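Local coordinates for VlsE1 (Borreliella burgdorferi, PDB 1L8W), which is a variable surface lipoprotein antigen of the Lyme disease spirochaete whose variation probably serves evasion of the host immune response, at residues S307-R310 against K311-A315; A259-Q263 against D264-K268. All coordinates share one frame; numbering follows the deposited sequence.

Interaction 1: S307-R310 against K311-A315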
ATOM      1  N   SER A 307      -9.997  -0.249   2.217  1.00 17.97           N
ATOM      2  CA  SER A 307     -10.054  -1.224   1.131  1.00 18.52           C
ATOM      3  C   SER A 307      -8.742  -1.217   0.353  1.00 15.71           C
ATOM      4  O   SER A 307      -8.238  -2.270  -0.024  1.00 17.64           O
ATOM      5  CB  SER A 307     -11.215  -0.922   0.189  1.00 17.02           C
ATOM      6  OG  SER A 307     -12.434  -1.255   0.816  1.00 20.55           O
ATOM      7  N   ALA A 308      -8.192  -0.030   0.111  1.00 15.33           N
ATOM      8  CA  ALA A 308      -6.928   0.070  -0.616  1.00 13.09           C
ATOM      9  C   ALA A 308      -5.841  -0.737   0.099  1.00 14.92           C
ATOM     10  O   ALA A 308      -5.108  -1.506  -0.525  1.00 10.72           O
ATOM     11  CB  ALA A 308      -6.492   1.529  -0.737  1.00 13.04           C
ATOM     12  N   VAL A 309      -5.728  -0.562   1.410  1.00 15.83           N
ATOM     13  CA  VAL A 309      -4.708  -1.305   2.131  1.00 19.08           C
ATOM     14  C   VAL A 309      -5.013  -2.807   2.199  1.00 17.59           C
ATOM     15  O   VAL A 309      -4.126  -3.631   1.979  1.00 18.57           O
ATOM     16  CB  VAL A 309      -4.490  -0.738   3.545  1.00 19.15           C
ATOM     17  CG1 VAL A 309      -5.815  -0.625   4.269  1.00 23.45           C
ATOM     18  CG2 VAL A 309      -3.529  -1.635   4.308  1.00 16.75           C
ATOM     19  N   ARG A 310      -6.259  -3.175   2.479  1.00 17.67           N
ATOM     20  CA  ARG A 310      -6.608  -4.589   2.529  1.00 14.19           C
ATOM     21  C   ARG A 310      -6.313  -5.265   1.188  1.00 16.26           C
ATOM     22  O   ARG A 310      -5.896  -6.423   1.158  1.00 16.29           O
ATOM     23  CB  ARG A 310      -8.086  -4.780   2.882  1.00 15.58           C
ATOM     24  CG  ARG A 310      -8.446  -4.525   4.341  1.00 14.90           C
ATOM     25  CD  ARG A 310      -9.843  -5.037   4.656  1.00 10.48           C
ATOM     26  NE  ARG A 310     -10.887  -4.268   3.983  1.00 20.54           N
ATOM     27  CZ  ARG A 310     -11.653  -3.356   4.577  1.00 16.15           C
ATOM     28  NH1 ARG A 310     -11.505  -3.094   5.869  1.00 18.02           N
ATOM     29  NH2 ARG A 310     -12.567  -2.707   3.880  1.00 15.85           N
ATOM     30  N   LYS A 311      -6.533  -4.553   0.080  1.00 15.31           N
ATOM     31  CA  LYS A 311      -6.269  -5.123  -1.244  1.00 12.96           C
ATOM     32  C   LYS A 311      -4.767  -5.317  -1.480  1.00 15.22           C
ATOM     33  O   LYS A 311      -4.336  -6.356  -1.991  1.00 15.88           O
ATOM     34  CB  LYS A 311      -6.842  -4.234  -2.363  1.00 11.68           C
ATOM     35  CG  LYS A 311      -8.348  -4.335  -2.560  1.00 12.18           C
ATOM     36  CD  LYS A 311      -8.801  -3.604  -3.841  1.00  9.34           C
ATOM     37  CE  LYS A 311     -10.282  -3.883  -4.121  1.00  8.89           C
ATOM     38  NZ  LYS A 311     -10.739  -3.275  -5.398  1.00  6.30           N
ATOM     39  N   VAL A 312      -3.969  -4.317  -1.126  1.00 15.45           N
ATOM     40  CA  VAL A 312      -2.523  -4.421  -1.313  1.00 17.62           C
ATOM     41  C   VAL A 312      -1.873  -5.518  -0.447  1.00 15.46           C
ATOM     42  O   VAL A 312      -1.090  -6.330  -0.950  1.00 18.62           O
ATOM     43  CB  VAL A 312      -1.842  -3.059  -1.052  1.00 14.93           C
ATOM     44  CG1 VAL A 312      -2.458  -2.419   0.149  1.00 24.22           C
ATOM     45  CG2 VAL A 312      -0.356  -3.243  -0.819  1.00 20.65           C
ATOM     46  N   LEU A 313      -2.219  -5.566   0.834  1.00 13.13           N
ATOM     47  CA  LEU A 313      -1.656  -6.570   1.742  1.00 12.80           C
ATOM     48  C   LEU A 313      -2.119  -7.983   1.405  1.00 12.90           C
ATOM     49  O   LEU A 313      -1.383  -8.947   1.584  1.00 12.65           O
ATOM     50  CB  LEU A 313      -2.038  -6.254   3.189  1.00 14.16           C
ATOM     51  CG  LEU A 313      -1.526  -4.945   3.777  1.00 14.93           C
ATOM     52  CD1 LEU A 313      -1.891  -4.880   5.254  1.00 17.83           C
ATOM     53  CD2 LEU A 313      -0.025  -4.875   3.605  1.00 16.41           C
ATOM     54  N   GLY A 314      -3.355  -8.105   0.941  1.00 11.47           N
ATOM     55  CA  GLY A 314      -3.862  -9.407   0.559  1.00 13.83           C
ATOM     56  C   GLY A 314      -3.099  -9.910  -0.654  1.00 14.60           C
ATOM     57  O   GLY A 314      -2.788 -11.095  -0.747  1.00 17.27           O
ATOM     58  N   ALA A 315      -2.775  -9.014  -1.582  1.00 12.50           N
ATOM     59  CA  ALA A 315      -2.036  -9.418  -2.772  1.00 15.96           C
ATOM     60  C   ALA A 315      -0.599  -9.824  -2.394  1.00 18.47           C
ATOM     61  O   ALA A 315      -0.028 -10.751  -2.975  1.00 19.38           O
ATOM     62  CB  ALA A 315      -2.030  -8.276  -3.807  1.00 12.56           C
TER
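V309 and L313, one helical turn apart, meet through their methyl branches: V309 CG2 lies 3.8 Å from L313 CD1 and 3.9 Å from L313 CG. The valine reaches forward along the helix because CG2 stands anti to the backbone N, leaving CG1 between N and the carbonyl carbon (chi1 52°). L313 meets that valine methyl with the CD1 branch. The two side chains cross at a slant, and both touch M281 of helix 269-281; L313 further packs on Y65 and F66 of helix 59-80. A308 packs on I276 and A277 of the same helix 269-281.

K311 leaves the backbone with CG beside its own N (chi1 -77°) and runs back, fully extended, along the preceding turn. K311 CG passes 3.3 Å from S307 O, the carbonyl that also accepts K311 N at 2.9 Å. The extended chain delivers NZ to the carbonyl oxygens of V215 and V218, tying this helix to the end of helix 205-216 and the turn after it, and the K311 side chain also touches I223 of helix 220-230. S307 OG bonds back to G303 O. One turn on from R310, G314 N donates to R310 O at 3.1 Å. The successive i to i+4 backbone bonds and the spacing of V309 and L313 are those of an alpha helix, here the long C-terminal helix 294-333, which packs at this level against helices 59-80, 220-230 and 269-281 in a largely helical fold.

Interaction 2: A259-Q263 against D264-K268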
ATOM      1  N   ALA A 259      -6.174  20.605  -5.438  1.00 38.58           N
ATOM      2  CA  ALA A 259      -7.440  19.989  -5.806  1.00 37.11           C
ATOM      3  C   ALA A 259      -7.238  18.647  -6.478  1.00 36.73           C
ATOM      4  O   ALA A 259      -6.603  17.750  -5.919  1.00 38.84           O
ATOM      5  CB  ALA A 259      -8.215  20.917  -6.728  1.00 39.40           C
ATOM      6  N   GLU A 260      -7.777  18.516  -7.684  1.00 33.81           N
ATOM      7  CA  GLU A 260      -7.679  17.276  -8.438  1.00 34.37           C
ATOM      8  C   GLU A 260      -6.246  16.912  -8.784  1.00 33.11           C
ATOM      9  O   GLU A 260      -5.348  17.741  -8.703  1.00 33.12           O
ATOM     10  CB  GLU A 260      -8.461  17.388  -9.750  1.00 36.10           C
ATOM     11  CG  GLU A 260      -9.873  17.925  -9.617  1.00 40.97           C
ATOM     12  CD  GLU A 260     -10.670  17.746 -10.900  1.00 43.01           C
ATOM     13  OE1 GLU A 260     -10.150  18.104 -11.982  1.00 42.67           O
ATOM     14  OE2 GLU A 260     -11.814  17.245 -10.823  1.00 42.57           O
ATOM     15  N   PHE A 261      -6.037  15.653  -9.157  1.00 30.83           N
ATOM     16  CA  PHE A 261      -4.723  15.214  -9.587  1.00 30.31           C
ATOM     17  C   PHE A 261      -4.657  15.779 -11.008  1.00 31.97           C
ATOM     18  O   PHE A 261      -5.503  15.464 -11.851  1.00 30.93           O
ATOM     19  CB  PHE A 261      -4.636  13.686  -9.602  1.00 28.36           C
ATOM     20  CG  PHE A 261      -4.460  13.066  -8.230  1.00 29.08           C
ATOM     21  CD1 PHE A 261      -3.335  13.353  -7.461  1.00 28.74           C
ATOM     22  CD2 PHE A 261      -5.401  12.173  -7.728  1.00 26.72           C
ATOM     23  CE1 PHE A 261      -3.148  12.757  -6.209  1.00 29.58           C
ATOM     24  CE2 PHE A 261      -5.227  11.571  -6.481  1.00 26.81           C
ATOM     25  CZ  PHE A 261      -4.099  11.863  -5.719  1.00 28.24           C
ATOM     26  N   GLY A 262      -3.666  16.623 -11.269  1.00 33.31           N
ATOM     27  CA  GLY A 262      -3.562  17.244 -12.578  1.00 35.43           C
ATOM     28  C   GLY A 262      -2.686  16.582 -13.624  1.00 35.93           C
ATOM     29  O   GLY A 262      -2.927  16.746 -14.820  1.00 37.40           O
ATOM     30  N   GLN A 263      -1.671  15.841 -13.197  1.00 33.82           N
ATOM     31  CA  GLN A 263      -0.785  15.187 -14.147  1.00 33.65           C
ATOM     32  C   GLN A 263      -1.423  13.947 -14.774  1.00 35.76           C
ATOM     33  O   GLN A 263      -2.294  13.313 -14.173  1.00 35.82           O
ATOM     34  CB  GLN A 263       0.527  14.824 -13.457  1.00 32.10           C
ATOM     35  CG  GLN A 263       1.248  16.029 -12.857  1.00 31.51           C
ATOM     36  CD  GLN A 263       1.500  17.124 -13.883  1.00 29.11           C
ATOM     37  OE1 GLN A 263       2.180  16.906 -14.882  1.00 30.93           O
ATOM     38  NE2 GLN A 263       0.947  18.304 -13.638  1.00 27.87           N
ATOM     39  N   ASP A 264      -0.999  13.616 -15.992  1.00 35.58           N
ATOM     40  CA  ASP A 264      -1.530  12.452 -16.690  1.00 36.01           C
ATOM     41  C   ASP A 264      -1.025  11.158 -16.071  1.00 35.09           C
ATOM     42  O   ASP A 264      -1.697  10.134 -16.142  1.00 34.79           O
ATOM     43  CB  ASP A 264      -1.152  12.493 -18.175  1.00 39.17           C
ATOM     44  CG  ASP A 264      -1.915  13.557 -18.949  1.00 41.44           C
ATOM     45  OD1 ASP A 264      -3.163  13.509 -18.969  1.00 42.41           O
ATOM     46  OD2 ASP A 264      -1.265  14.444 -19.542  1.00 45.75           O
ATOM     47  N   GLU A 265       0.161  11.204 -15.467  1.00 34.65           N
ATOM     48  CA  GLU A 265       0.736  10.021 -14.835  1.00 35.09           C
ATOM     49  C   GLU A 265      -0.149   9.546 -13.690  1.00 35.46           C
ATOM     50  O   GLU A 265      -0.197   8.357 -13.390  1.00 34.48           O
ATOM     51  CB  GLU A 265       2.149  10.312 -14.324  1.00 37.08           C
ATOM     52  CG  GLU A 265       3.180  10.500 -15.434  1.00 37.57           C
ATOM     53  CD  GLU A 265       3.295  11.934 -15.894  1.00 37.27           C
ATOM     54  OE1 GLU A 265       2.281  12.663 -15.836  1.00 32.97           O
ATOM     55  OE2 GLU A 265       4.406  12.328 -16.323  1.00 38.72           O
HETATM   56  N   MSE A 266      -0.827  10.485 -13.035  1.00 35.64           N
HETATM   57  CA  MSE A 266      -1.747  10.149 -11.957  1.00 37.04           C
HETATM   58  C   MSE A 266      -3.120  10.054 -12.642  1.00 37.75           C
HETATM   59  O   MSE A 266      -3.219   9.511 -13.742  1.00 38.68           O
HETATM   60  CB  MSE A 266      -1.737  11.236 -10.869  1.00 37.37           C
HETATM   61  CG  MSE A 266      -0.516  11.202  -9.924  1.00 39.20           C
HETATM   62 SE   MSE A 266      -0.322   9.583  -8.801  1.00 41.71          SE
HETATM   63  CE  MSE A 266       0.672   8.519 -10.058  1.00 40.05           C
ATOM     64  N   LYS A 267      -4.167  10.580 -12.021  1.00 37.40           N
ATOM     65  CA  LYS A 267      -5.510  10.535 -12.621  1.00 38.19           C
ATOM     66  C   LYS A 267      -6.041   9.119 -12.856  1.00 35.29           C
ATOM     67  O   LYS A 267      -7.229   8.862 -12.684  1.00 35.32           O
ATOM     68  CB  LYS A 267      -5.534  11.308 -13.948  1.00 39.75           C
ATOM     69  CG  LYS A 267      -5.476  12.820 -13.797  1.00 41.52           C
ATOM     70  CD  LYS A 267      -5.686  13.522 -15.135  1.00 43.06           C
ATOM     71  CE  LYS A 267      -5.849  15.027 -14.932  1.00 45.69           C
ATOM     72  NZ  LYS A 267      -6.038  15.772 -16.210  1.00 46.67           N
ATOM     73  N   LYS A 268      -5.163   8.207 -13.260  1.00 34.40           N
ATOM     74  CA  LYS A 268      -5.553   6.820 -13.489  1.00 31.73           C
ATOM     75  C   LYS A 268      -5.892   6.141 -12.161  1.00 30.32           C
ATOM     76  O   LYS A 268      -5.294   6.438 -11.125  1.00 29.79           O
ATOM     77  CB  LYS A 268      -4.428   6.075 -14.198  1.00 32.57           C
ATOM     78  CG  LYS A 268      -4.320   6.412 -15.668  1.00 35.57           C
ATOM     79  CD  LYS A 268      -3.117   5.749 -16.303  1.00 37.36           C
ATOM     80  CE  LYS A 268      -1.861   6.567 -16.080  1.00 40.09           C
ATOM     81  NZ  LYS A 268      -1.597   6.816 -14.642  1.00 39.99           N
TER
HETATM   82  O   HOH W   1       1.685  15.160 -17.389  1.00 59.87           O
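A Met-aromatic contact lies within the loop that leads into helix 269-281: the selenium of M266, a selenomethionine, sits over the face of the F261 ring, at a distance of 5.2 Å from SE to the ring centroid and 20° off the ring normal. The M266 chain bends at both chi2 (-63°) and chi3, which carries SE above the ring, while nearer the backbone F261 CB and M266 CB touch at 4.0 Å. The pair is buried: both side chains rest on A250 of helix 247-252, F261 also reaches I272 of helix 269-281, and its ring meets that of F194.

The chain turns between these two residues. M266 N makes a weak hydrogen bond to Q263 O, 3.4 Å long. K267, where a positive phi of 61° turns the backbone just before the helix N-cap residue K268, sends an extended side chain back over the carbonyls of the first half, CG at 3.2 Å from Q263 O and CE at 3.1 Å from F261 O. Its ammonium has a long, weak ion pair with E185. The bent side chain of Q263 gives NE2 to E242 O, and its OE1 accepts from K245 NZ as well as from a water. That water donates to Q263 OE1 at 3.1 Å and to E265 OE1 at 3.0 Å, bridging amide and carboxylate.

How the interactions relate
Interaction 2 comes first along the chain, in the loop between helices 247-252 and 269-281, and interaction 1 follows on helix 294-333. Their centres lie 22 Å apart and their nearest atoms about 12 Å, so the two do not touch. Helix 269-281 is the element that connects them: it starts directly after 259-268, which packs F261 and M266 against its first turn, and its later residues I276, A277 and M281 receive side chains of 307-315. Interaction 1 is close to the middle of the chain, about 7 Å from its centre, and interaction 2 is farther out at about 18 Å, a central helix and a peripheral loop of one lipoprotein family region.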